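Local atomic coordinates of Fe2OG dioxygenase domain-containing protein (Pseudomonas putida, PDB entry 4J25), a protein that is a prolyl-4-hydroxylase of the iron- and 2-oxoglutarate-dependent oxygenase family that probably hydroxylates a prolyl residue of elongation factor Tu. Residues Trp44-His49 / Val184-Glu189; Gln114-Ile119 / Leu125-Phe130; Tyr143-Asp148 / Arg177-Asp182. One frame throughout, in Å; residues are numbered along the deposited sequence.

How the contacts relate
From the N terminus, helix 32-42 leads into strand 44-47, which opens the long loop closed by contact 1 at strand 185-188; the two other contacts are nested inside it. Contact 2 closes first, a short return from helix 103-123 to the start of strand 129-137. Contact 3 follows in series, joining the metal-binding segment 143-148 to the end of strand 176-179. Strands 44-47 and 129-137 edge the five-stranded sheet, so contacts 1 and 2 reach the same sheet without touching. Contacts 1 and 3 do touch, because strands 176-179 and 185-188 pair antiparallel in the smaller sheet, where D187 also forms a salt bridge with R177.

Contact 1: residues Trp44-His49 / Val184-Glu189; sequences WSQQAH and VEHDVE
Q46 holds CG anti to the backbone N (chi1 177°), H186 does the same, and each side chain is thereby carried across the gap between strands 44-47 and 185-188. The Q46 chain continues extended beyond CG and brings its amide to the imidazole, where NE2 of Q46 stands 3.1 Å from NE2 of H186. The amide nitrogen arrives at the edge of the ring, in its plane, and donates a weak hydrogen bond, bent to 131° at the hydrogen, with NE2 of H186 as the acceptor.

The same amide meets V188, the two side chains coming from opposite directions: CG2 of V188 is 3.4 Å from NE2 of Q46, and CG1 of V188 lies 3.9 Å from OE1 of Q46. W44 brings the far corner of its six-membered ring to H186, with CH2 of W44 3.4 Å from CD2 of H186. The planes are inclined at 40° and the centroids are 5.0 Å apart, an oblique aromatic pair.

The two strand axes come no closer than 10.5 Å, so side chains alone bridge them, as expected between the facing sheets of a double-stranded beta helix. S45 and Q47 share backbone hydrogen bonds with V197 and L195 on strand 195-199, and H186 and V188 with M178 and L176 on strand 176-179. V188 also packs on V196 and M178, while S45 and Q47 turn their side chains to V35 of helix 32-42.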
loop_
_atom_site.group_PDB
_atom_site.type_symbol
_atom_site.label_atom_id
_atom_site.label_comp_id
_atom_site.label_asym_id
_atom_site.label_seq_id
_atom_site.Cartn_x
_atom_site.Cartn_y
_atom_site.Cartn_z
ATOM N N TRP A 44 11.128 4.623 -3.203
ATOM C CA TRP A 44 9.895 3.899 -3.523
ATOM C C TRP A 44 10.190 2.543 -4.129
ATOM O O TRP A 44 11.296 2.294 -4.594
ATOM C CB TRP A 44 9.010 4.713 -4.476
ATOM C CG TRP A 44 9.567 4.863 -5.853
ATOM C CD1 TRP A 44 10.584 5.705 -6.249
ATOM C CD2 TRP A 44 9.154 4.157 -7.031
ATOM N NE1 TRP A 44 10.818 5.558 -7.590
ATOM C CE2 TRP A 44 9.954 4.624 -8.098
ATOM C CE3 TRP A 44 8.187 3.181 -7.288
ATOM C CZ2 TRP A 44 9.818 4.147 -9.401
ATOM C CZ3 TRP A 44 8.037 2.712 -8.597
ATOM C CH2 TRP A 44 8.851 3.193 -9.632
ATOM N N SER A 45 9.185 1.666 -4.130
ATOM C CA SER A 45 9.347 0.338 -4.678
ATOM C C SER A 45 7.993 -0.140 -5.197
ATOM O O SER A 45 6.943 0.231 -4.668
ATOM C CB SER A 45 9.865 -0.617 -3.612
ATOM O OG SER A 45 10.242 -1.862 -4.166
ATOM N N GLN A 46 8.033 -0.925 -6.258
ATOM C CA GLN A 46 6.833 -1.548 -6.808
ATOM C C GLN A 46 7.089 -3.031 -7.053
ATOM O O GLN A 46 8.109 -3.402 -7.628
ATOM C CB GLN A 46 6.425 -0.845 -8.093
ATOM C CG GLN A 46 5.194 -1.474 -8.797
ATOM C CD GLN A 46 4.810 -0.755 -10.082
ATOM O OE1 GLN A 46 4.113 -1.303 -10.922
ATOM N NE2 GLN A 46 5.245 0.483 -10.230
ATOM N N GLN A 47 6.162 -3.882 -6.608
ATOM C CA GLN A 47 6.325 -5.326 -6.715
ATOM C C GLN A 47 5.079 -5.936 -7.311
ATOM O O GLN A 47 4.003 -5.806 -6.740
ATOM C CB GLN A 47 6.532 -5.949 -5.339
ATOM C CG GLN A 47 7.713 -5.387 -4.597
ATOM C CD GLN A 47 9.005 -5.741 -5.271
ATOM O OE1 GLN A 47 9.146 -6.831 -5.825
ATOM N NE2 GLN A 47 9.949 -4.817 -5.257
ATOM N N ALA A 48 5.218 -6.609 -8.446
ATOM C CA ALA A 48 4.084 -7.304 -9.042
ATOM C C ALA A 48 3.917 -8.641 -8.331
ATOM O O ALA A 48 4.885 -9.202 -7.819
ATOM C CB ALA A 48 4.310 -7.516 -10.545
ATOM N N HIS A 49 2.689 -9.152 -8.307
ATOM C CA HIS A 49 2.417 -10.451 -7.702
ATOM C C HIS A 49 3.018 -10.576 -6.300
ATOM O O HIS A 49 3.687 -11.561 -5.978
ATOM C CB HIS A 49 2.944 -11.545 -8.621
ATOM C CG HIS A 49 2.426 -11.437 -10.020
ATOM N ND1 HIS A 49 1.078 -11.378 -10.308
ATOM C CD2 HIS A 49 3.068 -11.350 -11.208
ATOM C CE1 HIS A 49 0.912 -11.283 -11.616
ATOM N NE2 HIS A 49 2.104 -11.263 -12.185
ATOM N N VAL A 184 10.545 13.577 -12.788
ATOM C CA VAL A 184 10.033 12.330 -13.338
ATOM C C VAL A 184 8.646 12.021 -12.765
ATOM O O VAL A 184 8.343 12.294 -11.592
ATOM C CB VAL A 184 11.023 11.182 -13.067
ATOM C CG1 VAL A 184 10.410 9.827 -13.420
ATOM C CG2 VAL A 184 12.336 11.435 -13.835
ATOM N N GLU A 185 7.796 11.453 -13.604
ATOM C CA GLU A 185 6.492 10.968 -13.160
ATOM C C GLU A 185 6.419 9.480 -13.449
ATOM O O GLU A 185 6.997 9.022 -14.422
ATOM C CB GLU A 185 5.370 11.732 -13.869
ATOM C CG GLU A 185 5.464 13.236 -13.676
ATOM C CD GLU A 185 4.333 14.002 -14.326
ATOM O OE1 GLU A 185 3.403 13.357 -14.855
ATOM O OE2 GLU A 185 4.379 15.257 -14.308
ATOM N N HIS A 186 5.728 8.721 -12.602
ATOM C CA HIS A 186 5.510 7.291 -12.854
ATOM C C HIS A 186 4.079 6.892 -12.506
ATOM O O HIS A 186 3.653 7.085 -11.368
ATOM C CB HIS A 186 6.478 6.452 -12.011
ATOM C CG HIS A 186 6.344 4.972 -12.215
ATOM N ND1 HIS A 186 6.517 4.378 -13.445
ATOM C CD2 HIS A 186 6.052 3.967 -11.353
ATOM C CE1 HIS A 186 6.342 3.076 -13.340
ATOM N NE2 HIS A 186 6.059 2.799 -12.078
ATOM N N ASP A 187 3.347 6.346 -13.485
ATOM C CA ASP A 187 2.015 5.814 -13.262
ATOM C C ASP A 187 2.076 4.346 -12.826
ATOM O O ASP A 187 2.823 3.554 -13.388
ATOM C CB ASP A 187 1.174 5.920 -14.538
ATOM C CG ASP A 187 0.774 7.346 -14.849
ATOM O OD1 ASP A 187 1.191 8.240 -14.091
ATOM O OD2 ASP A 187 0.052 7.583 -15.842
ATOM N N VAL A 188 1.271 3.991 -11.831
ATOM C CA VAL A 188 1.032 2.595 -11.506
ATOM C C VAL A 188 -0.418 2.215 -11.807
ATOM O O VAL A 188 -1.345 2.832 -11.284
ATOM C CB VAL A 188 1.313 2.327 -10.012
ATOM C CG1 VAL A 188 1.078 0.841 -9.684
ATOM C CG2 VAL A 188 2.720 2.704 -9.680
ATOM N N GLU A 189 -0.627 1.206 -12.645
ATOM C CA GLU A 189 -1.968 0.671 -12.851
ATOM C C GLU A 189 -2.326 -0.192 -11.651
ATOM O O GLU A 189 -1.518 -0.993 -11.208
ATOM C CB GLU A 189 -2.086 -0.160 -14.141
ATOM C CG GLU A 189 -1.943 0.660 -15.409
ATOM C CD GLU A 189 -2.352 -0.092 -16.668
ATOM O OE1 GLU A 189 -3.123 -1.077 -16.567
ATOM O OE2 GLU A 189 -1.897 0.313 -17.765
#

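Contact 2: residues Gln114-Ile119 / Leu125-Phe130; sequences QLRLAI and LGLEDF
R116 meets two successive backbone carbonyls in two different ways, one at the edge of its guanidinium and the next over a face. At the edge, NH1 of R116 donates to O of L127 at 3.0 Å, with 151° at the hydrogen; the acceptor lies near the guanidinium plane, whereas the donor is tilted from the carbonyl plane of L127. Over the face, O of E128 sits 3.8 Å from CZ of R116, displaced toward the rim and not hydrogen-bonded to it. A bend at chi3 (59°), after an extended start, turns the arginine along the backbone of 127-129. Its methylene groups share in the packing: CG of R116 touches CB of L127 at 3.7 Å, and CD of R116 approaches N of D129 at 3.7 Å. NH2 of R116 has a salt bridge to D113, one turn back in the helix, which should help fix the rotation of the guanidinium.

E128 and D129 both face R222 of strand 214-222, a classic beta bulge where the chain joins strand 129-137, an edge strand of the larger sheet of the double-stranded beta helix. Helix 103-123 packs across this edge of the sheet, where F221 of strand 214-222 touches both R116 and L127.

Toward the C-terminal end of the helical segment the contact becomes apolar. CG2 of I119 presses on CD1 of L127 at 3.5 Å, tighter than usual for two methyls, and meets CD1 of L125 at 3.7 Å. The neighbouring N120 accepts a hydrogen bond through OD1 from N of L127.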
loop_
_atom_site.group_PDB
_atom_site.type_symbol
_atom_site.label_atom_id
_atom_site.label_comp_id
_atom_site.label_asym_id
_atom_site.label_seq_id
_atom_site.Cartn_x
_atom_site.Cartn_y
_atom_site.Cartn_z
ATOM N N GLN A 114 6.448 -8.559 8.479
ATOM C CA GLN A 114 7.776 -8.943 8.025
ATOM C C GLN A 114 8.469 -7.783 7.312
ATOM O O GLN A 114 9.658 -7.573 7.492
ATOM C CB GLN A 114 7.700 -10.114 7.063
ATOM C CG GLN A 114 7.560 -11.469 7.696
ATOM C CD GLN A 114 7.581 -12.550 6.640
ATOM O OE1 GLN A 114 6.705 -12.594 5.795
ATOM N NE2 GLN A 114 8.599 -13.400 6.661
ATOM N N LEU A 115 7.729 -7.086 6.461
ATOM C CA LEU A 115 8.239 -5.897 5.789
ATOM C C LEU A 115 8.650 -4.795 6.789
ATOM O O LEU A 115 9.674 -4.168 6.602
ATOM C CB LEU A 115 7.204 -5.369 4.783
ATOM C CG LEU A 115 7.618 -4.134 3.975
ATOM C CD1 LEU A 115 8.956 -4.357 3.300
ATOM C CD2 LEU A 115 6.552 -3.786 2.947
ATOM N N ARG A 116 7.859 -4.575 7.835
ATOM C CA ARG A 116 8.232 -3.673 8.929
ATOM C C ARG A 116 9.604 -3.973 9.532
ATOM O O ARG A 116 10.453 -3.071 9.664
ATOM C CB ARG A 116 7.185 -3.691 10.043
ATOM C CG ARG A 116 7.424 -2.588 11.094
ATOM C CD ARG A 116 6.289 -2.505 12.093
ATOM N NE ARG A 116 6.120 -3.767 12.797
ATOM C CZ ARG A 116 6.849 -4.165 13.838
ATOM N NH1 ARG A 116 7.809 -3.399 14.332
ATOM N NH2 ARG A 116 6.610 -5.352 14.390
ATOM N N LEU A 117 9.827 -5.235 9.874
ATOM C CA LEU A 117 11.083 -5.648 10.498
ATOM C C LEU A 117 12.232 -5.531 9.509
ATOM O O LEU A 117 13.352 -5.215 9.894
ATOM C CB LEU A 117 11.003 -7.082 11.029
ATOM C CG LEU A 117 9.961 -7.391 12.118
ATOM C CD1 LEU A 117 9.993 -8.890 12.507
ATOM C CD2 LEU A 117 10.159 -6.535 13.354
ATOM N N ALA A 118 11.948 -5.762 8.229
ATOM C CA ALA A 118 12.983 -5.673 7.214
ATOM C C ALA A 118 13.371 -4.208 7.010
ATOM O O ALA A 118 14.546 -3.882 6.878
ATOM C CB ALA A 118 12.501 -6.323 5.899
ATOM N N ILE A 119 12.383 -3.324 7.002
ATOM C CA ILE A 119 12.626 -1.892 6.875
ATOM C C ILE A 119 13.435 -1.370 8.062
ATOM O O ILE A 119 14.409 -0.624 7.885
ATOM C CB ILE A 119 11.329 -1.114 6.728
ATOM C CG1 ILE A 119 10.703 -1.419 5.366
ATOM C CG2 ILE A 119 11.615 0.379 6.862
ATOM C CD1 ILE A 119 9.353 -0.816 5.153
ATOM N N LEU A 125 14.463 2.826 10.826
ATOM C CA LEU A 125 13.377 3.794 10.969
ATOM C C LEU A 125 12.599 3.690 12.286
ATOM O O LEU A 125 11.807 4.576 12.591
ATOM C CB LEU A 125 12.391 3.681 9.796
ATOM C CG LEU A 125 12.904 4.143 8.435
ATOM C CD1 LEU A 125 11.811 4.075 7.360
ATOM C CD2 LEU A 125 13.473 5.563 8.544
ATOM N N GLY A 126 12.793 2.627 13.059
ATOM C CA GLY A 126 12.076 2.519 14.325
ATOM C C GLY A 126 10.559 2.373 14.209
ATOM O O GLY A 126 9.795 2.807 15.084
ATOM N N LEU A 127 10.112 1.755 13.125
ATOM C CA LEU A 127 8.687 1.570 12.872
ATOM C C LEU A 127 8.067 0.642 13.924
ATOM O O LEU A 127 8.506 -0.497 14.092
ATOM C CB LEU A 127 8.478 0.978 11.486
ATOM C CG LEU A 127 9.009 1.775 10.291
ATOM C CD1 LEU A 127 8.947 0.945 9.034
ATOM C CD2 LEU A 127 8.220 3.045 10.142
ATOM N N GLU A 128 7.046 1.123 14.618
ATOM C CA GLU A 128 6.419 0.338 15.682
ATOM C C GLU A 128 5.214 -0.467 15.197
ATOM O O GLU A 128 4.892 -1.510 15.773
ATOM C CB GLU A 128 5.965 1.248 16.817
ATOM C CG GLU A 128 4.905 2.253 16.406
ATOM C CD GLU A 128 4.171 2.840 17.595
ATOM O OE1 GLU A 128 4.826 3.087 18.637
ATOM O OE2 GLU A 128 2.938 3.039 17.492
ATOM N N ASP A 129 4.526 0.024 14.168
ATOM C CA ASP A 129 3.369 -0.696 13.654
ATOM C C ASP A 129 2.971 -0.316 12.213
ATOM O O ASP A 129 3.597 0.536 11.552
ATOM C CB ASP A 129 2.188 -0.576 14.634
ATOM C CG ASP A 129 1.394 0.705 14.473
ATOM O OD1 ASP A 129 0.247 0.750 14.963
ATOM O OD2 ASP A 129 1.876 1.663 13.850
ATOM N N PHE A 130 1.940 -0.993 11.740
ATOM C CA PHE A 130 1.399 -0.821 10.407
ATOM C C PHE A 130 -0.097 -0.716 10.572
ATOM O O PHE A 130 -0.714 -1.554 11.237
ATOM C CB PHE A 130 1.741 -2.026 9.528
ATOM C CG PHE A 130 1.190 -1.938 8.126
ATOM C CD1 PHE A 130 0.157 -2.793 7.705
ATOM C CD2 PHE A 130 1.685 -0.993 7.229
ATOM C CE1 PHE A 130 -0.353 -2.709 6.407
ATOM C CE2 PHE A 130 1.188 -0.914 5.937
ATOM C CZ PHE A 130 0.155 -1.783 5.523
#

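Contact 3: residues Tyr143-Asp148 / Arg177-Asp182; sequences YRRHLD and RMFLAD. With MN (manganese (II) ion), chain I; OGA (N-oxalylglycine), chain J.
The guanidinium of R145 lies flat on one face of the F179 ring, planes 12° apart, and CZ of R145 stands 3.4 Å from CZ of F179, a cation-pi stack. Next along the chain, the H146 ring has Y143 over one face and two oxygens in its plane at the edge, O of R144 and O2' of N-oxalylglycine. H146 and D148 belong to the His-X-Asp...His facial triad of 2-oxoglutarate oxygenases, completed by H205, and here it holds manganese. ND1 of H146 donates to O of R144 at 3.0 Å, fixing the rotation of the ring and leaving NE2 of H146 to bind the manganese at 2.2 Å. With the F179 ring cut back to an alanine, the R145 guanidinium would probably lose its aromatic platform and be less restrained in its rotation. E206 on strand 205-207, next to H205, touches both R145 and F179. N-oxalylglycine chelates the metal through O2 and O2', and OD1 of D148 binds it at 2.1 Å. A water completes the six ligands, opposite NE2 of H146, and donates a hydrogen bond of 2.7 Å to OD2 of D148.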
loop_
_atom_site.group_PDB
_atom_site.type_symbol
_atom_site.label_atom_id
_atom_site.label_comp_id
_atom_site.label_asym_id
_atom_site.label_seq_id
_atom_site.Cartn_x
_atom_site.Cartn_y
_atom_site.Cartn_z
ATOM N N TYR A 143 -8.315 11.219 -6.484
ATOM C CA TYR A 143 -7.659 11.703 -5.277
ATOM C C TYR A 143 -6.589 12.676 -5.745
ATOM O O TYR A 143 -5.630 12.285 -6.403
ATOM C CB TYR A 143 -7.025 10.533 -4.525
ATOM C CG TYR A 143 -6.773 10.747 -3.048
ATOM C CD1 TYR A 143 -6.715 12.014 -2.495
ATOM C CD2 TYR A 143 -6.581 9.657 -2.203
ATOM C CE1 TYR A 143 -6.479 12.198 -1.137
ATOM C CE2 TYR A 143 -6.349 9.825 -0.849
ATOM C CZ TYR A 143 -6.305 11.098 -0.323
ATOM O OH TYR A 143 -6.074 11.267 1.022
ATOM N N ARG A 144 -6.771 13.945 -5.408
ATOM C CA ARG A 144 -5.893 15.010 -5.865
ATOM C C ARG A 144 -4.488 14.929 -5.264
ATOM O O ARG A 144 -4.281 14.297 -4.229
ATOM C CB ARG A 144 -6.533 16.338 -5.521
ATOM C CG ARG A 144 -7.915 16.475 -6.126
ATOM C CD ARG A 144 -8.221 17.919 -6.450
ATOM N NE ARG A 144 -7.262 18.472 -7.404
ATOM C CZ ARG A 144 -7.240 19.750 -7.771
ATOM N NH1 ARG A 144 -8.122 20.597 -7.261
ATOM N NH2 ARG A 144 -6.335 20.183 -8.645
ATOM N N ARG A 145 -3.525 15.584 -5.912
ATOM C CA ARG A 145 -2.135 15.464 -5.500
ATOM C C ARG A 145 -1.967 15.770 -4.021
ATOM O O ARG A 145 -2.557 16.703 -3.485
ATOM C CB ARG A 145 -1.218 16.363 -6.322
ATOM C CG ARG A 145 0.237 15.932 -6.230
ATOM C CD ARG A 145 1.161 16.828 -7.011
ATOM N NE ARG A 145 0.684 17.023 -8.375
ATOM C CZ ARG A 145 1.434 17.491 -9.364
ATOM N NH1 ARG A 145 0.917 17.639 -10.572
ATOM N NH2 ARG A 145 2.699 17.801 -9.143
ATOM N N HIS A 146 -1.150 14.965 -3.364
ATOM C CA HIS A 146 -0.950 15.104 -1.927
ATOM C C HIS A 146 0.279 14.348 -1.457
ATOM O O HIS A 146 0.838 13.508 -2.180
ATOM C CB HIS A 146 -2.183 14.628 -1.148
ATOM C CG HIS A 146 -2.397 13.146 -1.181
ATOM N ND1 HIS A 146 -2.972 12.502 -2.252
ATOM C CD2 HIS A 146 -2.118 12.183 -0.269
ATOM C CE1 HIS A 146 -3.035 11.205 -2.003
ATOM N NE2 HIS A 146 -2.519 10.984 -0.809
ATOM N N LEU A 147 0.691 14.685 -0.239
ATOM C CA LEU A 147 1.694 13.930 0.489
ATOM C C LEU A 147 0.985 13.240 1.636
ATOM O O LEU A 147 0.073 13.799 2.238
ATOM C CB LEU A 147 2.778 14.841 1.059
ATOM C CG LEU A 147 3.827 15.341 0.083
ATOM C CD1 LEU A 147 4.245 16.777 0.439
ATOM C CD2 LEU A 147 5.015 14.423 0.085
ATOM N N ASP A 148 1.407 12.027 1.946
ATOM C CA ASP A 148 0.784 11.293 3.034
ATOM C C ASP A 148 1.223 11.833 4.388
ATOM O O ASP A 148 0.443 11.854 5.324
ATOM C CB ASP A 148 1.110 9.808 2.946
ATOM C CG ASP A 148 0.370 9.105 1.816
ATOM O OD1 ASP A 148 -0.637 9.616 1.293
ATOM O OD2 ASP A 148 0.819 8.017 1.470
ATOM N N ARG A 177 -0.427 8.085 -9.732
ATOM C CA ARG A 177 0.669 8.843 -10.353
ATOM C C ARG A 177 1.599 9.416 -9.284
ATOM O O ARG A 177 1.172 10.208 -8.461
ATOM C CB ARG A 177 0.117 9.966 -11.228
ATOM C CG ARG A 177 1.203 10.836 -11.859
ATOM C CD ARG A 177 0.662 11.688 -12.977
ATOM N NE ARG A 177 0.278 10.890 -14.140
ATOM C CZ ARG A 177 -0.420 11.356 -15.171
ATOM N NH1 ARG A 177 -0.835 12.614 -15.189
ATOM N NH2 ARG A 177 -0.706 10.562 -16.186
ATOM N N MET A 178 2.867 9.005 -9.329
ATOM C CA MET A 178 3.866 9.361 -8.341
ATOM C C MET A 178 4.847 10.359 -8.927
ATOM O O MET A 178 5.351 10.172 -10.033
ATOM C CB MET A 178 4.636 8.116 -7.913
ATOM C CG MET A 178 3.737 6.982 -7.443
ATOM S SD MET A 178 4.613 5.415 -7.387
ATOM C CE MET A 178 5.567 5.653 -5.905
ATOM N N PHE A 179 5.099 11.419 -8.177
ATOM C CA PHE A 179 6.005 12.463 -8.602
ATOM C C PHE A 179 7.334 12.260 -7.933
ATOM O O PHE A 179 7.498 12.472 -6.726
ATOM C CB PHE A 179 5.381 13.825 -8.329
ATOM C CG PHE A 179 4.086 14.008 -9.053
ATOM C CD1 PHE A 179 4.069 14.455 -10.361
ATOM C CD2 PHE A 179 2.893 13.667 -8.461
ATOM C CE1 PHE A 179 2.874 14.577 -11.051
ATOM C CE2 PHE A 179 1.693 13.800 -9.150
ATOM C CZ PHE A 179 1.690 14.251 -10.447
ATOM N N LEU A 180 8.289 11.821 -8.746
ATOM C CA LEU A 180 9.577 11.379 -8.250
ATOM C C LEU A 180 10.566 12.495 -8.427
ATOM O O LEU A 180 10.191 13.587 -8.836
ATOM C CB LEU A 180 10.017 10.126 -8.994
ATOM C CG LEU A 180 8.933 9.055 -9.037
ATOM C CD1 LEU A 180 9.388 7.832 -9.835
ATOM C CD2 LEU A 180 8.504 8.668 -7.610
ATOM N N ALA A 181 11.825 12.229 -8.092
ATOM C CA ALA A 181 12.859 13.257 -8.148
ATOM C C ALA A 181 13.105 13.661 -9.593
ATOM O O ALA A 181 12.791 12.909 -10.506
ATOM C CB ALA A 181 14.139 12.734 -7.524
ATOM N N ASP A 182 13.649 14.853 -9.795
ATOM C CA ASP A 182 14.061 15.302 -11.131
ATOM C C ASP A 182 12.871 15.514 -12.070
ATOM O O ASP A 182 13.043 15.613 -13.284
ATOM C CB ASP A 182 15.035 14.294 -11.751
HETATM MN MN MN I . -1.793 8.960 -0.398
HETATM C C1 OGA J . -4.019 7.350 0.027
HETATM C C2 OGA J . -3.596 7.176 -1.398
HETATM C C4 OGA J . -3.570 5.858 -3.487
HETATM C C5 OGA J . -4.076 4.599 -4.104
HETATM O O1 OGA J . -4.927 6.588 0.467
HETATM O O2 OGA J . -3.458 8.228 0.775
HETATM O "O2'" OGA J . -2.897 8.027 -1.929
HETATM O O3 OGA J . -3.419 4.061 -5.029
HETATM N N1 OGA J . -4.003 6.003 -2.137
HETATM O O4 OGA J . -5.149 4.070 -3.709
HETATM O O HOH W 1 -1.104 6.848 -0.051
#